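Local coordinates for DUF2235 domain-containing protein (Pseudomonas aeruginosa, PDB 4O5P) that probably hydrolyses membrane phospholipids as Tle1, an effector of the type VI secretion system with an alpha/beta-hydrolase-type catalytic domain, at residues W249-T254 against C325-R330; E242-A247 against D347-R352; Q35-V40 against A228-I233; V151-A156 against Y265-L270; S364-R367 against V371-A374. All blocks are in the same frame, centred on the assembly; numbering follows the deposited sequence.

Contact 1: W249-T254 against C325-R330; sequences WLQELT and CSFLKR
Buried packing joins the ring of F327 to the last turn of helix 238-254, at the point where the loop of 325-330 runs in toward strand 331-336. Q251 lies over one face of the ring: its CB stands 3.7 Å from the centroid of the F327 ring, 21° off the normal, a CH-pi contact displaced toward the rim, with CB to F327 CE2 at 3.5 Å. CG of Q251 sits anti to its backbone N (chi1 -173°) and the chain stays extended, which carries the amide along the ring with the two planes 14° apart. NE2 is bonded beyond the contact, to the carbonyl O of D310. L250 comes to the rim instead, its CG in the plane of the ring and 3.7 Å from F327 CZ. T254 reaches F327 CE1 with OG1 at 3.8 Å; that hydroxyl also donates to L250 O over 2.8 Å, from above the carbonyl plane, and is thereby held against the helix. On the loop side, E311 receives the backbone N-H groups of F327 and L328, and the rings of Y265 and F327 meet obliquely. The contact lays the loop before strand 331-336 against the C-terminal turn of the helix that follows the probable nucleophile elbow, within what appears to be an alpha/beta-hydrolase fold.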
# COMPACT_ATOMS: atom_id res chain seq x y z
N TRP A 249 -13.87 7.02 -6.14
CA TRP A 249 -15.17 7.05 -5.46
C TRP A 249 -15.66 8.49 -5.21
O TRP A 249 -16.86 8.79 -5.23
CB TRP A 249 -15.11 6.26 -4.14
CG TRP A 249 -14.82 4.79 -4.34
CD1 TRP A 249 -14.59 4.14 -5.53
CD2 TRP A 249 -14.71 3.78 -3.31
NE1 TRP A 249 -14.36 2.81 -5.30
CE2 TRP A 249 -14.42 2.56 -3.96
CE3 TRP A 249 -14.84 3.80 -1.92
CZ2 TRP A 249 -14.27 1.36 -3.25
CZ3 TRP A 249 -14.68 2.60 -1.22
CH2 TRP A 249 -14.39 1.40 -1.89
N LEU A 250 -14.71 9.40 -4.99
CA LEU A 250 -15.07 10.78 -4.75
C LEU A 250 -15.56 11.39 -6.06
O LEU A 250 -16.56 12.12 -6.10
CB LEU A 250 -13.89 11.55 -4.18
CG LEU A 250 -14.11 13.04 -3.93
CD1 LEU A 250 -15.29 13.26 -2.96
CD2 LEU A 250 -12.84 13.66 -3.38
N GLN A 251 -14.85 11.08 -7.15
CA GLN A 251 -15.24 11.60 -8.45
C GLN A 251 -16.63 11.12 -8.82
O GLN A 251 -17.46 11.91 -9.29
CB GLN A 251 -14.25 11.18 -9.53
CG GLN A 251 -14.54 11.84 -10.86
CD GLN A 251 -13.67 11.30 -11.98
OE1 GLN A 251 -13.24 10.14 -11.95
NE2 GLN A 251 -13.43 12.13 -12.99
N GLU A 252 -16.87 9.83 -8.62
CA GLU A 252 -18.17 9.22 -8.83
C GLU A 252 -19.26 9.93 -8.01
O GLU A 252 -20.36 10.20 -8.51
CB GLU A 252 -18.11 7.71 -8.49
CG GLU A 252 -19.08 7.27 -7.39
CD GLU A 252 -18.56 6.12 -6.52
OE1 GLU A 252 -18.08 5.09 -7.09
OE2 GLU A 252 -18.65 6.25 -5.26
N LEU A 253 -18.95 10.25 -6.75
CA LEU A 253 -19.93 10.88 -5.86
C LEU A 253 -20.25 12.34 -6.20
O LEU A 253 -21.35 12.83 -5.90
CB LEU A 253 -19.42 10.84 -4.43
CG LEU A 253 -19.79 9.60 -3.63
CD1 LEU A 253 -18.86 9.44 -2.44
CD2 LEU A 253 -21.24 9.72 -3.17
N THR A 254 -19.29 13.04 -6.79
CA THR A 254 -19.41 14.49 -6.93
C THR A 254 -19.59 14.97 -8.36
O THR A 254 -19.91 16.14 -8.60
CB THR A 254 -18.18 15.17 -6.32
OG1 THR A 254 -17.00 14.69 -6.99
CG2 THR A 254 -18.08 14.86 -4.82
N CYS A 325 -12.62 22.82 -14.89
CA CYS A 325 -13.30 21.66 -15.48
C CYS A 325 -12.78 20.35 -14.87
O CYS A 325 -13.46 19.32 -14.94
CB CYS A 325 -13.08 21.62 -16.99
SG CYS A 325 -13.62 23.10 -17.93
N SER A 326 -11.59 20.40 -14.28
CA SER A 326 -10.85 19.18 -13.92
C SER A 326 -11.05 18.71 -12.47
O SER A 326 -11.16 19.52 -11.55
CB SER A 326 -9.35 19.36 -14.20
OG SER A 326 -9.11 19.76 -15.54
N PHE A 327 -11.10 17.40 -12.29
CA PHE A 327 -11.21 16.82 -10.96
C PHE A 327 -9.85 16.65 -10.25
O PHE A 327 -9.71 16.94 -9.05
CB PHE A 327 -11.96 15.49 -11.04
CG PHE A 327 -12.16 14.83 -9.71
CD1 PHE A 327 -13.03 15.38 -8.78
CD2 PHE A 327 -11.47 13.66 -9.39
CE1 PHE A 327 -13.22 14.77 -7.55
CE2 PHE A 327 -11.65 13.05 -8.15
CZ PHE A 327 -12.52 13.60 -7.24
N LEU A 328 -8.84 16.22 -11.00
CA LEU A 328 -7.50 15.98 -10.44
C LEU A 328 -6.48 16.91 -11.09
O LEU A 328 -6.28 16.85 -12.30
CB LEU A 328 -7.08 14.52 -10.65
CG LEU A 328 -5.64 14.15 -10.29
CD1 LEU A 328 -5.45 14.29 -8.79
CD2 LEU A 328 -5.31 12.69 -10.74
N LYS A 329 -5.83 17.75 -10.29
CA LYS A 329 -4.91 18.76 -10.84
C LYS A 329 -3.46 18.29 -10.99
O LYS A 329 -2.71 18.83 -11.79
CB LYS A 329 -4.90 20.02 -9.97
CG LYS A 329 -6.27 20.63 -9.66
CD LYS A 329 -7.06 20.97 -10.90
CE LYS A 329 -8.47 21.42 -10.46
NZ LYS A 329 -9.33 22.00 -11.56
N ARG A 330 -3.07 17.29 -10.20
CA ARG A 330 -1.66 16.91 -10.09
C ARG A 330 -1.50 15.60 -9.31
O ARG A 330 -1.99 15.48 -8.19
CB ARG A 330 -0.87 18.02 -9.38
CG ARG A 330 0.62 17.72 -9.17
CD ARG A 330 1.38 17.68 -10.50
NE ARG A 330 2.82 17.55 -10.30
CZ ARG A 330 3.67 17.16 -11.25
NH1 ARG A 330 3.21 16.83 -12.45
NH2 ARG A 330 4.96 17.07 -11.00

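Contact 2: E242-A247 against D347-R352; sequences EARAFA and DSIRRR
The guanidinium of R244 has CG2 of I349 over one face, 3.3 Å above the plane and offset toward the rim, while two main-chain carbonyls line its edge. CG2 of I349 is 3.5 Å from R244 CZ, and the two side chains meet at about a right angle. At the edge, NH2 donates to S348 O over 2.8 Å with an N-H...O angle of 164°, the oxygen lying within the guanidinium plane. NH1 donates to D347 O at the same 2.8 Å, less straight at 154° and with the oxygen tilted slightly from the plane. Both nitrogens approach from above the planes of their carbonyls. R244 reaches across with CG anti to its carbonyl carbon and a bend at chi3 (69°). Its NE donates to M306 O, so three main-chain oxygens fix the rotation of this buried group. The carboxylate of D347 stays apart, OD2 being 4.7 Å from R244 NH2, yet its charge would probably favour the arginine electrostatically. S348 OG accepts from R350 N, an ST turn, and also bonds E372. R244 thus ties helix 238-254 to strand 346-353 near, but not touching, the putative nucleophile elbow of an alpha/beta-hydrolase fold.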
# COMPACT_ATOMS: atom_id res chain seq x y z
N GLU A 242 -5.54 2.91 -1.41
CA GLU A 242 -6.71 3.52 -0.82
C GLU A 242 -6.91 4.93 -1.33
O GLU A 242 -8.04 5.34 -1.57
CB GLU A 242 -6.60 3.55 0.70
CG GLU A 242 -6.79 2.19 1.39
CD GLU A 242 -6.04 2.15 2.69
OE1 GLU A 242 -5.96 3.22 3.34
OE2 GLU A 242 -5.50 1.09 3.06
N ALA A 243 -5.84 5.69 -1.48
CA ALA A 243 -5.97 7.07 -2.00
C ALA A 243 -6.52 7.07 -3.41
O ALA A 243 -7.35 7.91 -3.77
CB ALA A 243 -4.66 7.78 -1.95
N ARG A 244 -6.06 6.13 -4.21
CA ARG A 244 -6.51 6.07 -5.60
C ARG A 244 -7.98 5.67 -5.72
O ARG A 244 -8.76 6.29 -6.46
CB ARG A 244 -5.58 5.14 -6.40
CG ARG A 244 -4.17 5.74 -6.45
CD ARG A 244 -3.08 4.75 -6.91
NE ARG A 244 -3.18 4.38 -8.32
CZ ARG A 244 -2.19 3.81 -8.99
NH1 ARG A 244 -1.03 3.59 -8.38
NH2 ARG A 244 -2.33 3.46 -10.27
N ALA A 245 -8.36 4.65 -4.95
CA ALA A 245 -9.78 4.29 -4.89
C ALA A 245 -10.61 5.45 -4.34
O ALA A 245 -11.67 5.76 -4.87
CB ALA A 245 -9.97 3.02 -4.05
N PHE A 246 -10.12 6.11 -3.29
CA PHE A 246 -10.75 7.31 -2.73
C PHE A 246 -11.01 8.37 -3.82
O PHE A 246 -12.12 8.87 -3.96
CB PHE A 246 -9.85 7.88 -1.62
CG PHE A 246 -10.23 9.26 -1.14
CD1 PHE A 246 -9.69 10.40 -1.75
CD2 PHE A 246 -11.08 9.42 -0.06
CE1 PHE A 246 -10.02 11.66 -1.30
CE2 PHE A 246 -11.41 10.68 0.41
CZ PHE A 246 -10.88 11.81 -0.22
N ALA A 247 -9.98 8.69 -4.59
CA ALA A 247 -10.11 9.67 -5.67
C ALA A 247 -11.22 9.28 -6.65
O ALA A 247 -12.06 10.12 -7.00
CB ALA A 247 -8.78 9.86 -6.39
N ASP A 347 1.32 -1.12 -8.37
CA ASP A 347 0.42 -0.56 -9.36
C ASP A 347 1.00 0.75 -9.88
O ASP A 347 1.00 1.77 -9.18
CB ASP A 347 -0.99 -0.33 -8.80
CG ASP A 347 -1.96 -1.43 -9.21
OD1 ASP A 347 -2.01 -2.46 -8.50
OD2 ASP A 347 -2.67 -1.27 -10.23
N SER A 348 1.48 0.72 -11.11
CA SER A 348 1.89 1.95 -11.78
C SER A 348 0.66 2.84 -12.04
O SER A 348 -0.47 2.36 -12.04
CB SER A 348 2.57 1.60 -13.10
OG SER A 348 2.91 2.76 -13.85
N ILE A 349 0.88 4.13 -12.23
CA ILE A 349 -0.23 5.01 -12.60
C ILE A 349 -0.31 5.16 -14.12
O ILE A 349 -1.08 5.99 -14.63
CB ILE A 349 -0.10 6.40 -11.99
CG1 ILE A 349 1.24 7.04 -12.37
CG2 ILE A 349 -0.27 6.35 -10.47
CD1 ILE A 349 1.28 8.53 -12.15
N ARG A 350 0.49 4.36 -14.83
CA ARG A 350 0.40 4.25 -16.30
C ARG A 350 -0.86 3.49 -16.71
O ARG A 350 -1.29 2.55 -16.04
CB ARG A 350 1.63 3.53 -16.90
CG ARG A 350 1.99 3.93 -18.36
CD ARG A 350 3.26 3.24 -18.84
NE ARG A 350 3.06 1.82 -19.12
CZ ARG A 350 4.04 0.92 -19.14
NH1 ARG A 350 5.28 1.31 -18.85
NH2 ARG A 350 3.79 -0.35 -19.40
N ARG A 351 -1.46 3.91 -17.82
CA ARG A 351 -2.68 3.29 -18.31
C ARG A 351 -2.97 3.73 -19.75
O ARG A 351 -2.43 4.74 -20.23
CB ARG A 351 -3.85 3.67 -17.40
CG ARG A 351 -4.57 4.95 -17.82
CD ARG A 351 -3.77 6.23 -17.60
NE ARG A 351 -4.58 7.40 -17.98
CZ ARG A 351 -4.64 7.88 -19.21
NH1 ARG A 351 -3.93 7.32 -20.19
NH2 ARG A 351 -5.41 8.94 -19.48
N ARG A 352 -3.83 2.98 -20.44
CA ARG A 352 -4.24 3.36 -21.79
C ARG A 352 -5.38 4.38 -21.76
O ARG A 352 -6.23 4.34 -20.86
CB ARG A 352 -4.67 2.11 -22.55
CG ARG A 352 -3.64 0.98 -22.53
CD ARG A 352 -4.10 -0.20 -23.36
NE ARG A 352 -4.23 0.18 -24.77
CZ ARG A 352 -4.98 -0.44 -25.67
NH1 ARG A 352 -5.72 -1.50 -25.32
NH2 ARG A 352 -5.02 0.01 -26.92

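Contact 3: Q35-V40 against A228-I233; sequences QSDERV and AMRLYI
A228 opens the stretch of strand 225-236 that meets helix 36-43, and the meeting is a helix-to-strand salt bridge on the mixed sheet of the alpha/beta-hydrolase-type domain. The methyl of A228 packs on the carboxylate of D37, CB to OD2 at 3.6 Å. M229, a selenomethionine, turns to the other side of the strand, toward I67 and I272. R230 returns to the helix side and grips D37 side-on. Its chain bends at chi2 (-63°), which turns NE back toward the helix; CG of R230 lies 3.7 Å from D37 OD2. The carboxylate and guanidinium planes are nearly coplanar, and each oxygen offers its syn lone pair. The remaining nitrogen, NH1, bonds S273 OG on the neighbouring strand 270-280, so the arginine links helix and sheet at once. Y232, farther along the same side, bonds H66 instead. The two bonds of the pair are nearly equal: R230 NE to D37 OD2 is 2.9 Å at 176°, and R230 NH2 to D37 OD1 is 3.0 Å at 166°.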
# COMPACT_ATOMS: atom_id res chain seq x y z
N GLN A 35 -5.04 30.92 -1.83
CA GLN A 35 -6.03 31.99 -1.78
C GLN A 35 -6.64 32.30 -3.15
O GLN A 35 -7.21 33.38 -3.34
CB GLN A 35 -5.42 33.28 -1.24
CG GLN A 35 -4.77 33.19 0.13
CD GLN A 35 -4.04 34.48 0.47
OE1 GLN A 35 -3.83 35.34 -0.39
NE2 GLN A 35 -3.65 34.63 1.74
N SER A 36 -6.53 31.39 -4.11
CA SER A 36 -7.01 31.67 -5.47
C SER A 36 -8.53 31.78 -5.54
O SER A 36 -9.07 32.68 -6.22
CB SER A 36 -6.48 30.63 -6.47
OG SER A 36 -6.95 29.33 -6.18
N ASP A 37 -9.23 30.89 -4.85
CA ASP A 37 -10.69 30.94 -4.76
C ASP A 37 -11.20 32.29 -4.26
O ASP A 37 -12.10 32.89 -4.87
CB ASP A 37 -11.20 29.82 -3.85
CG ASP A 37 -11.24 28.47 -4.55
OD1 ASP A 37 -11.77 28.41 -5.68
OD2 ASP A 37 -10.75 27.48 -3.97
N GLU A 38 -10.62 32.76 -3.15
CA GLU A 38 -10.96 34.07 -2.58
C GLU A 38 -10.71 35.19 -3.58
O GLU A 38 -11.50 36.11 -3.67
CB GLU A 38 -10.14 34.34 -1.32
CG GLU A 38 -10.45 33.41 -0.16
CD GLU A 38 -9.65 33.75 1.08
OE1 GLU A 38 -9.51 34.96 1.38
OE2 GLU A 38 -9.17 32.82 1.77
N ARG A 39 -9.61 35.10 -4.33
CA ARG A 39 -9.30 36.10 -5.35
C ARG A 39 -10.38 36.17 -6.41
O ARG A 39 -10.89 37.25 -6.71
CB ARG A 39 -7.98 35.77 -6.03
CG ARG A 39 -6.81 36.45 -5.43
CD ARG A 39 -5.65 36.40 -6.39
NE ARG A 39 -4.41 36.34 -5.64
CZ ARG A 39 -3.87 35.20 -5.23
NH1 ARG A 39 -4.43 34.03 -5.54
NH2 ARG A 39 -2.75 35.24 -4.53
N VAL A 40 -10.70 35.01 -7.01
CA VAL A 40 -11.76 34.95 -8.00
C VAL A 40 -13.05 35.56 -7.45
O VAL A 40 -13.68 36.40 -8.10
CB VAL A 40 -12.07 33.52 -8.43
CG1 VAL A 40 -13.21 33.50 -9.44
CG2 VAL A 40 -10.84 32.86 -9.00
N ALA A 228 -15.21 26.73 -1.82
CA ALA A 228 -14.82 25.49 -2.48
C ALA A 228 -14.18 24.53 -1.52
O ALA A 228 -13.91 24.86 -0.35
CB ALA A 228 -13.85 25.77 -3.65
N MSE A 229 -13.91 23.33 -2.03
CA MSE A 229 -13.19 22.32 -1.30
C MSE A 229 -12.03 21.82 -2.13
O MSE A 229 -12.22 21.34 -3.24
CB MSE A 229 -14.12 21.18 -0.94
CG MSE A 229 -15.04 21.62 0.16
SE MSE A 229 -16.13 20.31 0.95
CE MSE A 229 -14.92 18.73 1.01
N ARG A 230 -10.84 21.95 -1.56
CA ARG A 230 -9.60 21.66 -2.27
C ARG A 230 -8.83 20.62 -1.46
O ARG A 230 -8.57 20.83 -0.28
CB ARG A 230 -8.79 22.94 -2.39
CG ARG A 230 -9.56 24.10 -3.00
CD ARG A 230 -9.96 23.77 -4.41
NE ARG A 230 -10.76 24.83 -5.05
CZ ARG A 230 -11.46 24.64 -6.16
NH1 ARG A 230 -11.47 23.45 -6.76
NH2 ARG A 230 -12.16 25.64 -6.69
N LEU A 231 -8.50 19.50 -2.11
CA LEU A 231 -7.96 18.34 -1.39
C LEU A 231 -6.49 18.08 -1.71
O LEU A 231 -6.06 18.20 -2.85
CB LEU A 231 -8.76 17.07 -1.72
CG LEU A 231 -10.23 16.99 -1.33
CD1 LEU A 231 -10.72 15.57 -1.33
CD2 LEU A 231 -10.47 17.59 0.01
N TYR A 232 -5.72 17.73 -0.68
CA TYR A 232 -4.33 17.33 -0.80
C TYR A 232 -4.26 15.97 -0.12
O TYR A 232 -4.60 15.84 1.06
CB TYR A 232 -3.42 18.38 -0.13
CG TYR A 232 -3.85 19.78 -0.52
CD1 TYR A 232 -4.87 20.42 0.17
CD2 TYR A 232 -3.28 20.42 -1.61
CE1 TYR A 232 -5.29 21.68 -0.20
CE2 TYR A 232 -3.70 21.69 -1.99
CZ TYR A 232 -4.70 22.31 -1.27
OH TYR A 232 -5.14 23.56 -1.63
N ILE A 233 -3.87 14.95 -0.88
CA ILE A 233 -4.03 13.56 -0.46
C ILE A 233 -2.68 12.84 -0.58
O ILE A 233 -2.08 12.87 -1.65
CB ILE A 233 -5.04 12.80 -1.36
CG1 ILE A 233 -6.36 13.58 -1.54
CG2 ILE A 233 -5.30 11.39 -0.84
CD1 ILE A 233 -7.27 13.56 -0.34

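Contact 4: V151-A156 against Y265-L270; sequences VQLVDA and YRFAGL
A short beta hairpin, strand 266-267 turning into strand 270-280, presents F267 to helix 139-162, which packs against the central sheet of the hydrolase-type domain. The ring tip does the touching: F267 CZ lies 3.8 Å from L153 CB and 4.0 Å from V154 CG2. It also comes within 3.9 Å of V154 N, so the ring end reaches the helix backbone between two successive residues. With CG anti to the backbone N (chi1 -177°), F267 extends straight from its strand toward the helix, and V154 crosses it at about a right angle. CD1 of L153 approaches F267 CE2 more loosely, at 4.2 Å. The hairpin behind the ring is closed by a type I' turn from F267 to L270, with F267 N to L270 O at 2.8 Å and the return bond from L270 N. R266 reinforces it, NH1 donating to G269 O with the oxygen in the guanidinium plane, while its NH2 makes a salt bridge to E264. Around the ring, M229 of strand 225-236 and L207 of helix 195-219 also pack on it. Contact across the segments is wholly apolar between side chains, so it depends on shape and burial, while backbone bonds within the hairpin hold F267 in position.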
# COMPACT_ATOMS: atom_id res chain seq x y z
N VAL A 151 -15.88 10.21 4.79
CA VAL A 151 -16.59 10.81 5.93
C VAL A 151 -15.88 12.05 6.47
O VAL A 151 -16.53 13.03 6.84
CB VAL A 151 -16.82 9.78 7.06
CG1 VAL A 151 -17.46 10.44 8.28
CG2 VAL A 151 -17.68 8.63 6.55
N GLN A 152 -14.54 12.01 6.51
CA GLN A 152 -13.78 13.14 7.06
C GLN A 152 -14.03 14.46 6.34
O GLN A 152 -13.89 15.54 6.93
CB GLN A 152 -12.29 12.83 7.09
CG GLN A 152 -11.95 11.65 7.95
CD GLN A 152 -12.74 11.63 9.24
OE1 GLN A 152 -12.51 12.45 10.12
NE2 GLN A 152 -13.68 10.71 9.34
N LEU A 153 -14.38 14.37 5.06
CA LEU A 153 -14.72 15.53 4.25
C LEU A 153 -16.03 16.13 4.75
O LEU A 153 -16.20 17.36 4.86
CB LEU A 153 -14.88 15.11 2.79
CG LEU A 153 -13.70 14.52 2.01
CD1 LEU A 153 -14.08 14.43 0.53
CD2 LEU A 153 -12.43 15.33 2.18
N VAL A 154 -16.96 15.23 5.04
CA VAL A 154 -18.25 15.61 5.59
C VAL A 154 -17.99 16.33 6.91
O VAL A 154 -18.55 17.40 7.15
CB VAL A 154 -19.18 14.39 5.79
CG1 VAL A 154 -20.37 14.76 6.66
CG2 VAL A 154 -19.66 13.84 4.46
N ASP A 155 -17.11 15.75 7.73
CA ASP A 155 -16.73 16.33 9.02
C ASP A 155 -16.15 17.73 8.89
O ASP A 155 -16.51 18.62 9.64
CB ASP A 155 -15.72 15.42 9.73
CG ASP A 155 -15.36 15.92 11.12
OD1 ASP A 155 -16.22 15.85 12.02
OD2 ASP A 155 -14.21 16.38 11.33
N ALA A 156 -15.25 17.91 7.92
CA ALA A 156 -14.65 19.22 7.68
C ALA A 156 -15.70 20.27 7.34
O ALA A 156 -15.67 21.38 7.89
CB ALA A 156 -13.60 19.13 6.58
N TYR A 265 -17.58 19.12 -10.76
CA TYR A 265 -17.59 18.29 -9.58
C TYR A 265 -17.99 19.14 -8.38
O TYR A 265 -17.41 20.20 -8.12
CB TYR A 265 -16.23 17.61 -9.41
CG TYR A 265 -15.82 16.89 -10.68
CD1 TYR A 265 -15.13 17.55 -11.69
CD2 TYR A 265 -16.15 15.55 -10.88
CE1 TYR A 265 -14.78 16.91 -12.87
CE2 TYR A 265 -15.79 14.90 -12.06
CZ TYR A 265 -15.10 15.59 -13.05
OH TYR A 265 -14.74 14.96 -14.22
N ARG A 266 -19.02 18.68 -7.68
CA ARG A 266 -19.53 19.42 -6.54
C ARG A 266 -19.83 18.50 -5.38
O ARG A 266 -20.22 17.35 -5.57
CB ARG A 266 -20.76 20.26 -6.93
CG ARG A 266 -20.37 21.51 -7.70
CD ARG A 266 -21.53 22.27 -8.29
NE ARG A 266 -21.03 23.32 -9.17
CZ ARG A 266 -20.76 24.57 -8.80
NH1 ARG A 266 -20.94 24.96 -7.54
NH2 ARG A 266 -20.30 25.44 -9.68
N PHE A 267 -19.62 19.04 -4.18
CA PHE A 267 -19.76 18.33 -2.92
C PHE A 267 -20.67 19.22 -2.09
O PHE A 267 -20.23 20.25 -1.56
CB PHE A 267 -18.39 18.20 -2.26
CG PHE A 267 -18.39 17.42 -0.98
CD1 PHE A 267 -18.60 18.06 0.23
CD2 PHE A 267 -18.15 16.04 -0.98
CE1 PHE A 267 -18.58 17.35 1.43
CE2 PHE A 267 -18.12 15.33 0.21
CZ PHE A 267 -18.34 15.99 1.42
N ALA A 268 -21.94 18.83 -1.99
CA ALA A 268 -22.95 19.66 -1.34
C ALA A 268 -23.02 21.07 -1.95
O ALA A 268 -23.13 22.07 -1.24
CB ALA A 268 -22.69 19.71 0.17
N GLY A 269 -22.95 21.14 -3.28
CA GLY A 269 -23.06 22.40 -3.99
C GLY A 269 -21.72 23.06 -4.28
O GLY A 269 -21.60 23.83 -5.24
N LEU A 270 -20.73 22.74 -3.45
CA LEU A 270 -19.42 23.38 -3.49
C LEU A 270 -18.52 22.72 -4.52
O LEU A 270 -18.41 21.49 -4.55
CB LEU A 270 -18.74 23.28 -2.13
CG LEU A 270 -19.27 24.01 -0.90
CD1 LEU A 270 -18.48 23.55 0.32
CD2 LEU A 270 -19.17 25.52 -1.07

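Contact 5: S364-R367 against V371-A374; sequences SCYR and VEYA
Y366 has its ring beside the backbone N, CG anti to the carbonyl carbon (chi1 -63°), while E372 sends CG anti to its own N (chi1 -178°) and continues extended; these torsions bring the phenol and the carboxylate together. Y366 OH donates to E372 OE1 over 2.7 Å. The oxygen lies at the ring edge, in the ring plane, and is also 3.3 Å from Y366 CE2. Ring and carboxylate stand almost perpendicular, their planes 86° apart. The hydroxyl meets OE1 on its anti side, out of the carboxylate plane. Nearer the backbone, the aliphatic part of the glutamate runs close to the rim as well, with E372 CB 3.6 Å from Y366 CE2. The buried carboxylate is richly bonded: S348 OG is a second partner of OE1, while OE2 takes bonds from H333 ND1 and the backbone N of I349. Four partners fix its rotation, and this many donors would be expected to favour the ionised form. Y366 lies in the loop between strands 346-353 and 370-375, and its ring also packs on S348 and R350 of the first of these. E372 belongs to strand 370-375, which runs parallel to both strand 7-10 and strand 331-336; F8 of strand 7-10 touches both Y366 and E372, so the pair bridges from this sheet to strand 346-353.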
# COMPACT_ATOMS: atom_id res chain seq x y z
N SER A 364 0.03 2.21 -23.53
CA SER A 364 -0.02 2.56 -22.12
C SER A 364 0.80 3.83 -21.96
O SER A 364 1.90 3.91 -22.48
CB SER A 364 0.55 1.43 -21.26
OG SER A 364 0.34 1.69 -19.89
N CYS A 365 0.25 4.83 -21.28
CA CYS A 365 0.95 6.09 -21.07
C CYS A 365 0.44 6.78 -19.81
O CYS A 365 -0.34 6.21 -19.04
CB CYS A 365 0.74 7.03 -22.27
SG CYS A 365 -1.01 7.49 -22.51
N TYR A 366 0.85 8.02 -19.62
CA TYR A 366 0.52 8.74 -18.40
C TYR A 366 -0.40 9.89 -18.71
O TYR A 366 -0.16 10.68 -19.63
CB TYR A 366 1.80 9.24 -17.71
CG TYR A 366 2.69 8.11 -17.28
CD1 TYR A 366 3.59 7.53 -18.16
CD2 TYR A 366 2.60 7.58 -15.98
CE1 TYR A 366 4.41 6.47 -17.76
CE2 TYR A 366 3.41 6.53 -15.58
CZ TYR A 366 4.31 5.98 -16.46
OH TYR A 366 5.10 4.94 -16.05
N ARG A 367 -1.47 9.97 -17.94
CA ARG A 367 -2.42 11.09 -17.98
C ARG A 367 -1.77 12.46 -17.72
O ARG A 367 -0.85 12.55 -16.90
CB ARG A 367 -3.47 10.81 -16.91
CG ARG A 367 -4.64 11.71 -17.00
CD ARG A 367 -4.55 12.77 -15.92
NE ARG A 367 -5.78 12.82 -15.18
CZ ARG A 367 -6.21 13.87 -14.52
NH1 ARG A 367 -5.50 15.00 -14.51
NH2 ARG A 367 -7.36 13.79 -13.88
N VAL A 371 2.87 12.23 -12.93
CA VAL A 371 4.27 11.88 -13.21
C VAL A 371 4.68 10.75 -12.26
O VAL A 371 4.18 10.66 -11.15
CB VAL A 371 5.19 13.14 -13.10
CG1 VAL A 371 5.10 13.78 -11.72
CG2 VAL A 371 6.63 12.83 -13.46
N GLU A 372 5.55 9.86 -12.74
CA GLU A 372 5.97 8.67 -11.99
C GLU A 372 7.51 8.63 -11.97
O GLU A 372 8.15 8.64 -13.02
CB GLU A 372 5.37 7.40 -12.65
CG GLU A 372 5.66 6.04 -11.98
CD GLU A 372 4.65 4.97 -12.37
OE1 GLU A 372 4.78 4.35 -13.45
OE2 GLU A 372 3.69 4.74 -11.61
N TYR A 373 8.09 8.63 -10.77
CA TYR A 373 9.55 8.66 -10.63
C TYR A 373 10.07 7.35 -10.06
O TYR A 373 9.54 6.84 -9.07
CB TYR A 373 9.98 9.80 -9.72
CG TYR A 373 9.89 11.16 -10.34
CD1 TYR A 373 10.84 11.59 -11.27
CD2 TYR A 373 8.86 12.04 -10.00
CE1 TYR A 373 10.76 12.87 -11.84
CE2 TYR A 373 8.78 13.29 -10.55
CZ TYR A 373 9.72 13.70 -11.48
OH TYR A 373 9.62 14.96 -12.03
N ALA A 374 11.12 6.82 -10.69
CA ALA A 374 11.79 5.60 -10.19
C ALA A 374 12.81 5.97 -9.11
O ALA A 374 13.64 6.86 -9.33
CB ALA A 374 12.48 4.88 -11.32

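Overall arrangement
From the N terminus, contact 3 closes first, bringing helix 36-43 to strand 225-236 over 187 intervening residues. Contact 4 opens within that span, at helix 139-162, and closes beyond it at the 266-267 hairpin, so the two cross; selenomethionine M229 packs on F267 between them. Helix 238-254 then starts contacts 2 and 1. Contact 1 is nested within the loop closed by contact 2, and contact 4 crosses both. Contact 5 follows as a tight local closure, joined to contact 2 through S348 and E372 and to contact 1 through R367 and L328. Together they tie flanking helices, hairpin and loops to the main sheet and strand 346-353.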